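Local coordinates for protein monovalent Na+/H+ antiporter subunit A (Dietzia sp. DQ12-45-1b, PDB 7D3U) that probably works as an antiporter, forming a membrane-embedded subunit of the Mrp complex, which exchanges sodium ions for protons, at residues Leu173-Arg177 with Trp192-Phe198; Ala199-Val204 with Leu257-Trp263; Arg845-Tyr850 with Met906-Lys911. All coordinates share one frame. Residue numbers count along the deposited sequence, not the author numbering.

Contact 1: residues Leu173-Arg177 with Trp192-Phe198; sequences LMVVR and WSADPAF. With LMT (dodecyl-beta-D-maltoside), chain C.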
loop_
_atom_site.group_PDB
_atom_site.type_symbol
_atom_site.label_atom_id
_atom_site.label_comp_id
_atom_site.label_asym_id
_atom_site.label_seq_id
_atom_site.Cartn_x
_atom_site.Cartn_y
_atom_site.Cartn_z
ATOM N N LEU B 173 28.307 16.395 -5.280
ATOM C CA LEU B 173 28.490 17.759 -5.762
ATOM C C LEU B 173 29.709 17.860 -6.667
ATOM O O LEU B 173 29.650 18.480 -7.735
ATOM C CB LEU B 173 28.621 18.717 -4.581
ATOM C CG LEU B 173 27.311 19.150 -3.929
ATOM C CD1 LEU B 173 27.578 19.836 -2.604
ATOM C CD2 LEU B 173 26.540 20.061 -4.861
ATOM N N MET B 174 30.822 17.248 -6.262
ATOM C CA MET B 174 32.022 17.291 -7.086
ATOM C C MET B 174 31.848 16.496 -8.373
ATOM O O MET B 174 32.503 16.795 -9.377
ATOM C CB MET B 174 33.217 16.770 -6.292
ATOM C CG MET B 174 33.625 17.672 -5.145
ATOM S SD MET B 174 35.029 17.027 -4.223
ATOM C CE MET B 174 34.388 15.439 -3.704
ATOM N N VAL B 175 30.976 15.488 -8.366
ATOM C CA VAL B 175 30.738 14.713 -9.580
ATOM C C VAL B 175 29.874 15.499 -10.557
ATOM O O VAL B 175 30.152 15.536 -11.761
ATOM C CB VAL B 175 30.107 13.355 -9.229
ATOM C CG1 VAL B 175 29.466 12.735 -10.458
ATOM C CG2 VAL B 175 31.152 12.425 -8.645
ATOM N N VAL B 176 28.815 16.142 -10.061
ATOM C CA VAL B 176 27.938 16.883 -10.963
ATOM C C VAL B 176 28.599 18.172 -11.431
ATOM O O VAL B 176 28.287 18.674 -12.517
ATOM C CB VAL B 176 26.576 17.159 -10.303
ATOM C CG1 VAL B 176 25.915 15.858 -9.893
ATOM C CG2 VAL B 176 26.734 18.082 -9.112
ATOM N N ARG B 177 29.514 18.732 -10.640
ATOM C CA ARG B 177 30.179 19.962 -11.056
ATOM C C ARG B 177 31.320 19.677 -12.026
ATOM O O ARG B 177 31.310 20.145 -13.169
ATOM C CB ARG B 177 30.694 20.727 -9.837
ATOM C CG ARG B 177 31.411 22.012 -10.197
ATOM C CD ARG B 177 30.423 23.150 -10.370
ATOM N NE ARG B 177 31.084 24.409 -10.695
ATOM C CZ ARG B 177 30.624 25.603 -10.344
ATOM N NH1 ARG B 177 29.498 25.705 -9.650
ATOM N NH2 ARG B 177 31.287 26.698 -10.685
ATOM N N TRP B 192 37.831 25.114 -7.868
ATOM C CA TRP B 192 38.180 25.614 -6.546
ATOM C C TRP B 192 38.695 27.045 -6.569
ATOM O O TRP B 192 38.785 27.669 -5.507
ATOM C CB TRP B 192 39.222 24.699 -5.906
ATOM C CG TRP B 192 38.917 23.253 -6.089
ATOM C CD1 TRP B 192 39.573 22.375 -6.895
ATOM C CD2 TRP B 192 37.869 22.512 -5.458
ATOM N NE1 TRP B 192 39.003 21.132 -6.804
ATOM C CE2 TRP B 192 37.953 21.190 -5.926
ATOM C CE3 TRP B 192 36.869 22.839 -4.539
ATOM C CZ2 TRP B 192 37.077 20.195 -5.510
ATOM C CZ3 TRP B 192 36.000 21.851 -4.128
ATOM C CH2 TRP B 192 36.110 20.545 -4.612
ATOM N N SER B 193 39.037 27.579 -7.743
ATOM C CA SER B 193 39.495 28.954 -7.866
ATOM C C SER B 193 38.533 29.847 -8.631
ATOM O O SER B 193 38.677 31.072 -8.573
ATOM C CB SER B 193 40.867 29.000 -8.551
ATOM O OG SER B 193 41.663 27.893 -8.165
ATOM N N ALA B 194 37.564 29.271 -9.342
ATOM C CA ALA B 194 36.622 30.073 -10.116
ATOM C C ALA B 194 35.573 30.716 -9.216
ATOM O O ALA B 194 35.445 31.944 -9.173
ATOM C CB ALA B 194 35.956 29.209 -11.190
ATOM N N ASP B 195 34.813 29.901 -8.490
ATOM C CA ASP B 195 33.783 30.397 -7.585
ATOM C C ASP B 195 34.045 29.877 -6.178
ATOM O O ASP B 195 33.999 28.655 -5.957
ATOM C CB ASP B 195 32.389 29.982 -8.060
ATOM C CG ASP B 195 32.285 28.499 -8.330
ATOM O OD1 ASP B 195 33.326 27.879 -8.626
ATOM O OD2 ASP B 195 31.166 27.955 -8.244
ATOM N N PRO B 196 34.330 30.744 -5.205
ATOM C CA PRO B 196 34.558 30.264 -3.836
ATOM C C PRO B 196 33.294 29.817 -3.126
ATOM O O PRO B 196 33.398 29.163 -2.083
ATOM C CB PRO B 196 35.182 31.480 -3.133
ATOM C CG PRO B 196 35.515 32.460 -4.230
ATOM C CD PRO B 196 34.537 32.195 -5.319
ATOM N N ALA B 197 32.110 30.140 -3.651
ATOM C CA ALA B 197 30.870 29.715 -3.011
ATOM C C ALA B 197 30.653 28.213 -3.112
ATOM O O ALA B 197 29.831 27.667 -2.368
ATOM C CB ALA B 197 29.682 30.454 -3.623
ATOM N N PHE B 198 31.360 27.538 -4.014
ATOM C CA PHE B 198 31.303 26.088 -4.131
ATOM C C PHE B 198 32.390 25.414 -3.307
ATOM O O PHE B 198 32.125 24.423 -2.616
ATOM C CB PHE B 198 31.433 25.675 -5.598
ATOM C CG PHE B 198 31.364 24.194 -5.819
ATOM C CD1 PHE B 198 30.147 23.538 -5.826
ATOM C CD2 PHE B 198 32.516 23.458 -6.026
ATOM C CE1 PHE B 198 30.081 22.177 -6.031
ATOM C CE2 PHE B 198 32.455 22.095 -6.232
ATOM C CZ PHE B 198 31.237 21.455 -6.235
HETATM C C1B LMT C . 25.111 24.380 -7.392
HETATM C C2B LMT C . 24.083 24.639 -8.503
HETATM C C3B LMT C . 23.594 23.307 -9.097
HETATM C C4B LMT C . 24.791 22.370 -9.374
HETATM C C5B LMT C . 25.543 22.160 -8.049
HETATM C C6B LMT C . 27.044 22.296 -8.276
HETATM O O1B LMT C . 24.780 25.174 -6.304
HETATM O O2B LMT C . 23.044 25.320 -7.929
HETATM O O3B LMT C . 22.817 23.505 -10.209
HETATM O "O4'" LMT C . 24.359 21.157 -9.851
HETATM O O5B LMT C . 25.114 23.033 -7.032
HETATM O O6B LMT C . 27.287 22.894 -9.485
HETATM C "C1'" LMT C . 24.453 26.077 -2.638
HETATM C "C2'" LMT C . 25.572 26.953 -3.252
HETATM C "C3'" LMT C . 25.658 26.780 -4.793
HETATM C "C4'" LMT C . 25.724 25.312 -5.267
HETATM C "C5'" LMT C . 25.267 24.366 -4.126
HETATM C "C6'" LMT C . 26.356 23.746 -3.270
HETATM O "O1'" LMT C . 24.766 25.701 -1.362
HETATM O "O2'" LMT C . 25.282 28.265 -2.978
HETATM O "O3'" LMT C . 26.740 27.456 -5.280
HETATM O "O5'" LMT C . 24.181 24.884 -3.378
HETATM O "O6'" LMT C . 25.854 22.554 -2.838
HETATM C C1 LMT C . 23.737 25.013 -0.688
HETATM C C2 LMT C . 24.368 23.730 -0.241
HETATM C C3 LMT C . 23.444 22.609 0.105
HETATM C C4 LMT C . 24.029 21.355 -0.486
HETATM C C5 LMT C . 23.384 20.148 0.100
HETATM C C6 LMT C . 23.628 20.038 1.568
HETATM C C7 LMT C . 23.246 18.665 2.037
HETATM C C8 LMT C . 23.731 18.472 3.429
HETATM C C9 LMT C . 23.579 17.077 3.935
HETATM C C10 LMT C . 23.701 17.123 5.430
HETATM C C11 LMT C . 23.611 15.755 6.024
HETATM C C12 LMT C . 23.660 15.790 7.514
#

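Contact 2: residues Ala199-Val204 with Leu257-Trp263; sequences AAVIAV and LHDVPVW. With LMT (dodecyl-beta-D-maltoside), chain C.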
loop_
_atom_site.group_PDB
_atom_site.type_symbol
_atom_site.label_atom_id
_atom_site.label_comp_id
_atom_site.label_asym_id
_atom_site.label_seq_id
_atom_site.Cartn_x
_atom_site.Cartn_y
_atom_site.Cartn_z
ATOM N N ALA B 199 33.616 25.935 -3.382
ATOM C CA ALA B 199 34.690 25.410 -2.552
ATOM C C ALA B 199 34.381 25.579 -1.073
ATOM O O ALA B 199 34.761 24.732 -0.264
ATOM C CB ALA B 199 36.010 26.089 -2.907
ATOM N N ALA B 200 33.662 26.640 -0.703
ATOM C CA ALA B 200 33.293 26.830 0.697
ATOM C C ALA B 200 32.319 25.754 1.157
ATOM O O ALA B 200 32.481 25.173 2.239
ATOM C CB ALA B 200 32.692 28.221 0.892
ATOM N N VAL B 201 31.299 25.475 0.344
ATOM C CA VAL B 201 30.336 24.432 0.683
ATOM C C VAL B 201 31.027 23.080 0.776
ATOM O O VAL B 201 30.780 22.301 1.705
ATOM C CB VAL B 201 29.189 24.416 -0.343
ATOM C CG1 VAL B 201 28.460 23.087 -0.308
ATOM C CG2 VAL B 201 28.231 25.558 -0.076
ATOM N N ILE B 202 31.909 22.780 -0.181
ATOM C CA ILE B 202 32.596 21.494 -0.167
ATOM C C ILE B 202 33.517 21.392 1.043
ATOM O O ILE B 202 33.631 20.329 1.664
ATOM C CB ILE B 202 33.358 21.283 -1.487
ATOM C CG1 ILE B 202 32.372 21.123 -2.639
ATOM C CG2 ILE B 202 34.246 20.059 -1.405
ATOM C CD1 ILE B 202 31.323 20.074 -2.387
ATOM N N ALA B 203 34.169 22.496 1.412
ATOM C CA ALA B 203 35.035 22.487 2.583
ATOM C C ALA B 203 34.239 22.233 3.851
ATOM O O ALA B 203 34.663 21.455 4.710
ATOM C CB ALA B 203 35.792 23.809 2.684
ATOM N N VAL B 204 33.075 22.873 3.982
ATOM C CA VAL B 204 32.250 22.648 5.164
ATOM C C VAL B 204 31.768 21.203 5.213
ATOM O O VAL B 204 31.822 20.550 6.263
ATOM C CB VAL B 204 31.074 23.641 5.192
ATOM C CG1 VAL B 204 29.986 23.145 6.120
ATOM C CG2 VAL B 204 31.557 25.007 5.629
ATOM N N LEU B 257 41.129 22.556 -1.246
ATOM C CA LEU B 257 40.493 23.421 -0.257
ATOM C C LEU B 257 41.454 23.828 0.854
ATOM O O LEU B 257 41.184 23.597 2.026
ATOM C CB LEU B 257 39.267 22.726 0.318
ATOM C CG LEU B 257 38.131 22.465 -0.665
ATOM C CD1 LEU B 257 37.040 21.643 -0.009
ATOM C CD2 LEU B 257 37.575 23.764 -1.194
ATOM N N HIS B 258 42.591 24.426 0.510
ATOM C CA HIS B 258 43.515 24.896 1.533
ATOM C C HIS B 258 43.626 26.407 1.613
ATOM O O HIS B 258 44.136 26.920 2.609
ATOM C CB HIS B 258 44.912 24.299 1.315
ATOM C CG HIS B 258 45.726 25.006 0.278
ATOM N ND1 HIS B 258 45.833 24.553 -1.019
ATOM C CD2 HIS B 258 46.495 26.118 0.351
ATOM C CE1 HIS B 258 46.620 25.362 -1.704
ATOM N NE2 HIS B 258 47.034 26.320 -0.896
ATOM N N ASP B 259 43.160 27.131 0.597
ATOM C CA ASP B 259 43.224 28.584 0.584
ATOM C C ASP B 259 41.863 29.232 0.811
ATOM O O ASP B 259 41.769 30.464 0.844
ATOM C CB ASP B 259 43.828 29.075 -0.733
ATOM C CG ASP B 259 42.967 28.734 -1.931
ATOM O OD1 ASP B 259 42.355 27.645 -1.934
ATOM O OD2 ASP B 259 42.899 29.554 -2.870
ATOM N N VAL B 260 40.813 28.436 0.971
ATOM C CA VAL B 260 39.465 28.950 1.192
ATOM C C VAL B 260 39.330 29.300 2.671
ATOM O O VAL B 260 39.629 28.451 3.524
ATOM C CB VAL B 260 38.397 27.941 0.761
ATOM C CG1 VAL B 260 38.175 28.032 -0.732
ATOM C CG2 VAL B 260 38.825 26.541 1.121
ATOM N N PRO B 261 38.898 30.517 3.014
ATOM C CA PRO B 261 38.925 30.931 4.426
ATOM C C PRO B 261 38.042 30.093 5.334
ATOM O O PRO B 261 38.408 29.856 6.494
ATOM C CB PRO B 261 38.449 32.388 4.365
ATOM C CG PRO B 261 38.738 32.825 2.968
ATOM C CD PRO B 261 38.498 31.616 2.124
ATOM N N VAL B 262 36.885 29.636 4.847
ATOM C CA VAL B 262 35.991 28.880 5.716
ATOM C C VAL B 262 36.617 27.547 6.101
ATOM O O VAL B 262 36.443 27.082 7.230
ATOM C CB VAL B 262 34.615 28.689 5.056
ATOM C CG1 VAL B 262 34.731 27.839 3.815
ATOM C CG2 VAL B 262 33.643 28.060 6.037
ATOM N N TRP B 263 37.374 26.928 5.197
ATOM C CA TRP B 263 38.060 25.688 5.533
ATOM C C TRP B 263 39.103 25.925 6.611
ATOM O O TRP B 263 39.149 25.205 7.615
ATOM C CB TRP B 263 38.706 25.095 4.284
ATOM C CG TRP B 263 39.756 24.058 4.536
ATOM C CD1 TRP B 263 41.058 24.274 4.876
ATOM C CD2 TRP B 263 39.603 22.640 4.421
ATOM N NE1 TRP B 263 41.720 23.080 4.998
ATOM C CE2 TRP B 263 40.848 22.061 4.722
ATOM C CE3 TRP B 263 38.533 21.804 4.099
ATOM C CZ2 TRP B 263 41.050 20.687 4.715
ATOM C CZ3 TRP B 263 38.735 20.442 4.092
ATOM C CH2 TRP B 263 39.983 19.896 4.397
HETATM C C1B LMT C . 25.111 24.380 -7.392
HETATM C C2B LMT C . 24.083 24.639 -8.503
HETATM C C3B LMT C . 23.594 23.307 -9.097
HETATM C C4B LMT C . 24.791 22.370 -9.374
HETATM C C5B LMT C . 25.543 22.160 -8.049
HETATM C C6B LMT C . 27.044 22.296 -8.276
HETATM O O1B LMT C . 24.780 25.174 -6.304
HETATM O O2B LMT C . 23.044 25.320 -7.929
HETATM O O3B LMT C . 22.817 23.505 -10.209
HETATM O "O4'" LMT C . 24.359 21.157 -9.851
HETATM O O5B LMT C . 25.114 23.033 -7.032
HETATM O O6B LMT C . 27.287 22.894 -9.485
HETATM C "C1'" LMT C . 24.453 26.077 -2.638
HETATM C "C2'" LMT C . 25.572 26.953 -3.252
HETATM C "C3'" LMT C . 25.658 26.780 -4.793
HETATM C "C4'" LMT C . 25.724 25.312 -5.267
HETATM C "C5'" LMT C . 25.267 24.366 -4.126
HETATM C "C6'" LMT C . 26.356 23.746 -3.270
HETATM O "O1'" LMT C . 24.766 25.701 -1.362
HETATM O "O2'" LMT C . 25.282 28.265 -2.978
HETATM O "O3'" LMT C . 26.740 27.456 -5.280
HETATM O "O5'" LMT C . 24.181 24.884 -3.378
HETATM O "O6'" LMT C . 25.854 22.554 -2.838
HETATM C C1 LMT C . 23.737 25.013 -0.688
HETATM C C2 LMT C . 24.368 23.730 -0.241
HETATM C C3 LMT C . 23.444 22.609 0.105
HETATM C C4 LMT C . 24.029 21.355 -0.486
HETATM C C5 LMT C . 23.384 20.148 0.100
HETATM C C6 LMT C . 23.628 20.038 1.568
HETATM C C7 LMT C . 23.246 18.665 2.037
HETATM C C8 LMT C . 23.731 18.472 3.429
HETATM C C9 LMT C . 23.579 17.077 3.935
HETATM C C10 LMT C . 23.701 17.123 5.430
HETATM C C11 LMT C . 23.611 15.755 6.024
HETATM C C12 LMT C . 23.660 15.790 7.514
#

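Contact 3: residues Arg845-Tyr850 with Met906-Lys911; sequences RIRVPY and MAAIDK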
loop_
_atom_site.group_PDB
_atom_site.type_symbol
_atom_site.label_atom_id
_atom_site.label_comp_id
_atom_site.label_asym_id
_atom_site.label_seq_id
_atom_site.Cartn_x
_atom_site.Cartn_y
_atom_site.Cartn_z
ATOM N N ARG B 845 -30.615 -22.614 2.500
ATOM C CA ARG B 845 -29.227 -22.758 2.089
ATOM C C ARG B 845 -29.151 -23.322 0.678
ATOM O O ARG B 845 -29.732 -24.372 0.387
ATOM C CB ARG B 845 -28.473 -23.660 3.061
ATOM C CG ARG B 845 -27.980 -22.950 4.304
ATOM C CD ARG B 845 -26.952 -23.789 5.037
ATOM N NE ARG B 845 -25.639 -23.726 4.409
ATOM C CZ ARG B 845 -24.653 -22.941 4.830
ATOM N NH1 ARG B 845 -24.837 -22.152 5.877
ATOM N NH2 ARG B 845 -23.486 -22.947 4.203
ATOM N N ILE B 846 -28.439 -22.618 -0.198
ATOM C CA ILE B 846 -28.216 -23.106 -1.553
ATOM C C ILE B 846 -27.383 -24.379 -1.476
ATOM O O ILE B 846 -26.241 -24.363 -1.002
ATOM C CB ILE B 846 -27.530 -22.040 -2.415
ATOM C CG1 ILE B 846 -28.057 -20.648 -2.062
ATOM C CG2 ILE B 846 -27.751 -22.325 -3.887
ATOM C CD1 ILE B 846 -29.496 -20.425 -2.456
ATOM N N ARG B 847 -27.953 -25.490 -1.945
ATOM C CA ARG B 847 -27.345 -26.806 -1.790
ATOM C C ARG B 847 -26.551 -27.241 -3.015
ATOM O O ARG B 847 -26.493 -28.440 -3.316
ATOM C CB ARG B 847 -28.420 -27.841 -1.460
ATOM C CG ARG B 847 -28.999 -27.702 -0.066
ATOM C CD ARG B 847 -28.077 -28.312 0.976
ATOM N NE ARG B 847 -28.079 -27.548 2.219
ATOM C CZ ARG B 847 -29.053 -27.592 3.123
ATOM N NH1 ARG B 847 -30.110 -28.368 2.930
ATOM N NH2 ARG B 847 -28.967 -26.861 4.226
ATOM N N VAL B 848 -25.941 -26.303 -3.730
ATOM C CA VAL B 848 -25.096 -26.639 -4.873
ATOM C C VAL B 848 -23.660 -26.261 -4.536
ATOM O O VAL B 848 -23.437 -25.358 -3.717
ATOM C CB VAL B 848 -25.574 -25.933 -6.151
ATOM C CG1 VAL B 848 -27.029 -26.266 -6.422
ATOM C CG2 VAL B 848 -25.380 -24.434 -6.031
ATOM N N PRO B 849 -22.658 -26.923 -5.114
ATOM C CA PRO B 849 -21.278 -26.478 -4.893
ATOM C C PRO B 849 -20.968 -25.246 -5.722
ATOM O O PRO B 849 -20.777 -25.337 -6.937
ATOM C CB PRO B 849 -20.444 -27.687 -5.330
ATOM C CG PRO B 849 -21.298 -28.387 -6.323
ATOM C CD PRO B 849 -22.723 -28.168 -5.898
ATOM N N TYR B 850 -20.907 -24.086 -5.073
ATOM C CA TYR B 850 -20.733 -22.833 -5.792
ATOM C C TYR B 850 -19.276 -22.458 -5.993
ATOM O O TYR B 850 -18.968 -21.726 -6.938
ATOM C CB TYR B 850 -21.455 -21.696 -5.066
ATOM C CG TYR B 850 -21.420 -21.807 -3.563
ATOM C CD1 TYR B 850 -20.323 -21.365 -2.843
ATOM C CD2 TYR B 850 -22.487 -22.350 -2.866
ATOM C CE1 TYR B 850 -20.289 -21.462 -1.470
ATOM C CE2 TYR B 850 -22.460 -22.452 -1.496
ATOM C CZ TYR B 850 -21.361 -22.006 -0.801
ATOM O OH TYR B 850 -21.331 -22.108 0.569
ATOM N N MET B 906 -24.624 -17.315 -5.611
ATOM C CA MET B 906 -24.920 -18.462 -4.761
ATOM C C MET B 906 -24.126 -18.402 -3.463
ATOM O O MET B 906 -24.671 -18.633 -2.380
ATOM C CB MET B 906 -24.623 -19.760 -5.508
ATOM C CG MET B 906 -25.739 -20.220 -6.418
ATOM S SD MET B 906 -25.147 -21.283 -7.746
ATOM C CE MET B 906 -26.695 -21.918 -8.379
ATOM N N ALA B 907 -22.832 -18.093 -3.557
ATOM C CA ALA B 907 -22.005 -18.006 -2.357
ATOM C C ALA B 907 -22.471 -16.873 -1.453
ATOM O O ALA B 907 -22.610 -17.047 -0.237
ATOM C CB ALA B 907 -20.539 -17.819 -2.742
ATOM N N ALA B 908 -22.736 -15.702 -2.038
ATOM C CA ALA B 908 -23.127 -14.550 -1.234
ATOM C C ALA B 908 -24.478 -14.756 -0.563
ATOM O O ALA B 908 -24.732 -14.174 0.498
ATOM C CB ALA B 908 -23.151 -13.292 -2.098
ATOM N N ILE B 909 -25.354 -15.566 -1.151
ATOM C CA ILE B 909 -26.658 -15.817 -0.546
ATOM C C ILE B 909 -26.595 -16.951 0.468
ATOM O O ILE B 909 -27.248 -16.895 1.513
ATOM C CB ILE B 909 -27.707 -16.096 -1.641
ATOM C CG1 ILE B 909 -27.907 -14.861 -2.516
ATOM C CG2 ILE B 909 -29.029 -16.509 -1.025
ATOM C CD1 ILE B 909 -28.417 -13.666 -1.762
ATOM N N ASP B 910 -25.806 -17.992 0.199
ATOM C CA ASP B 910 -25.761 -19.132 1.104
ATOM C C ASP B 910 -24.913 -18.855 2.336
ATOM O O ASP B 910 -25.199 -19.396 3.410
ATOM C CB ASP B 910 -25.229 -20.362 0.370
ATOM C CG ASP B 910 -24.809 -21.466 1.315
ATOM O OD1 ASP B 910 -25.657 -21.926 2.107
ATOM O OD2 ASP B 910 -23.631 -21.871 1.275
ATOM N N LYS B 911 -23.880 -18.021 2.217
ATOM C CA LYS B 911 -23.033 -17.756 3.373
ATOM C C LYS B 911 -23.639 -16.693 4.283
ATOM O O LYS B 911 -23.557 -16.807 5.511
ATOM C CB LYS B 911 -21.637 -17.339 2.914
ATOM C CG LYS B 911 -20.886 -18.413 2.149
ATOM C CD LYS B 911 -19.919 -19.162 3.048
ATOM C CE LYS B 911 -20.537 -20.437 3.588
ATOM N NZ LYS B 911 -19.544 -21.261 4.329
#

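Contact 1: residues Leu173-Arg177 with Trp192-Phe198
Phe198, in the first turn of helix 196-213, reaches across to the end of helix 166-178 and turns its ring edge to Leu173 and one face to the aliphatic part of Arg177. At the edge, Phe198 CZ is 3.7 Å from Leu173 O and Phe198 CE1 4.0 Å from Leu173 CB. Over the face, Arg177 CG lies 4.2 Å from the Phe198 ring centroid in a CH-pi contact. Arginine suits this place because its methylenes can lie on an aromatic surface while its charge travels on to a polar partner: Arg177 NH2 makes a salt bridge of 2.7 Å with Asp195 OD2. The guanidinium itself is too far from the ring for more than a weak cation-pi attraction. Both helices, which run antiparallel here and are predicted to cross the membrane, belong to the NADH:quinone oxidoreductase/Mrp antiporter family bundle; two short helices link them. Asp195 stands at the N-cap position of helix 196-213 without making a capping bond, so the salt bridge joins the end of the first helix to the turn that starts the second. Beyond the ring, Met174 meets Trp192, which hydrogen-bonds through NE1 to Ile186 O; Met174 SD lies 3.7 Å from Trp192 CH2 at the ring edge, a Met-aromatic contact well served by the flexible, polarisable thioether. A dodecyl maltoside molecule, also hydrogen-bonded to Leu400 of subunit D, borders the site: its O6B is 3.3 Å from Arg177 CD, and its C6B is 3.8 Å from Phe198 CE1.

Contact 2: residues Ala199-Val204 with Leu257-Trp263
An alanine-lined side of helix 196-213 receives the bulkier side chains of the loop and first turn that begin helix 261-284. Leu257 is the main bump, with more surface covered than any other residue here. Its forked end slots in beside the backbone between Ala199 and Ala203, with Leu257 CD2 3.1 Å from Ala199 O and Leu257 CD1 3.3 Å from Ala203 N; Ile202 closes one flank, its CG2 3.5 Å from Leu257 CD1. Alanine suits Ala199 and Ala203 because a single methyl leaves this hollow open. Val260, three residues on, sets CG1 3.6 Å from the methyl CB of Ala199. Val262 fits over Ala200, Val262 CG1 being 3.6 Å from Ala200 CB, and its other branch meets Val204, CG2 to CG2 at 3.7 Å. In return the methyl of Ala203 is itself a bump, filling the space between Leu257 and Trp263, with Ala203 CB 3.6 Å from Trp263 CB and near the indole edge. The alpha carbons of Ala203 and Trp263 can thus come within 5.3 Å. Such close packing of branched side chains against alanines commonly joins transmembrane helices, here the starts of two in the antiporter family bundle.

Contact 3: residues Arg845-Tyr850 with Met906-Lys911
This is a mixed polar and apolar contact between the loop leading into helix 850-866 and the end of helix 890-912, in the part of the chain related to the MnhB subunit. Its core is a knob-into-hole fit: Tyr850 sits among Met906, Ala907, Asp910 and Lys911. Ala907 is small enough to let the aromatic ring lie close to the helix, so that Ala907 CA rests over the ring face, 4.0 Å from its centroid, in a CH-pi contact. Apolar contacts lie beside this fit. Ile846 CG2 packs on Met906 CG at 3.9 Å, and Val848 CG2 touches Met906 SD at 3.6 Å, the long, unbranched methionine reaching both. Asp910 is buried, where an acid needs partners. Arg845 supplies a positive charge, its NE 2.9 Å from Asp910 OD1; this salt bridge is electrostatic alone, because the oxygen lies well out of the guanidinium plane. Arg845 also forms a salt bridge with Asp919; this second acid probably offsets the nearby charge of Lys911, whose NZ is 4.3 Å from Arg845 NH2. The other carboxylate oxygen is met by tyrosine: Tyr850 OH donates to Asp910 OD2 in a very short hydrogen bond of 2.4 Å.

In the fold
Along the chain the three contacts follow in series, contact 1 closing before contact 2 opens and contact 3 coming last. Contacts 1 and 2 are neighbours in the antiporter bundle, their centres 10 Å apart. Helix 196-213 serves both, touching helix 166-178 in contact 1 and the loop and first turn of helix 261-284 in contact 2, while Trp192 bridges the two by packing on Ala199, Ile202 and Leu257. Contact 3 lies on the opposite side of the chain's centre, its own centre about 73 Å from that of contact 1 and 77 Å from that of contact 2, consistent with an antiporter-family bundle and a distant MnhB-related part within one polypeptide.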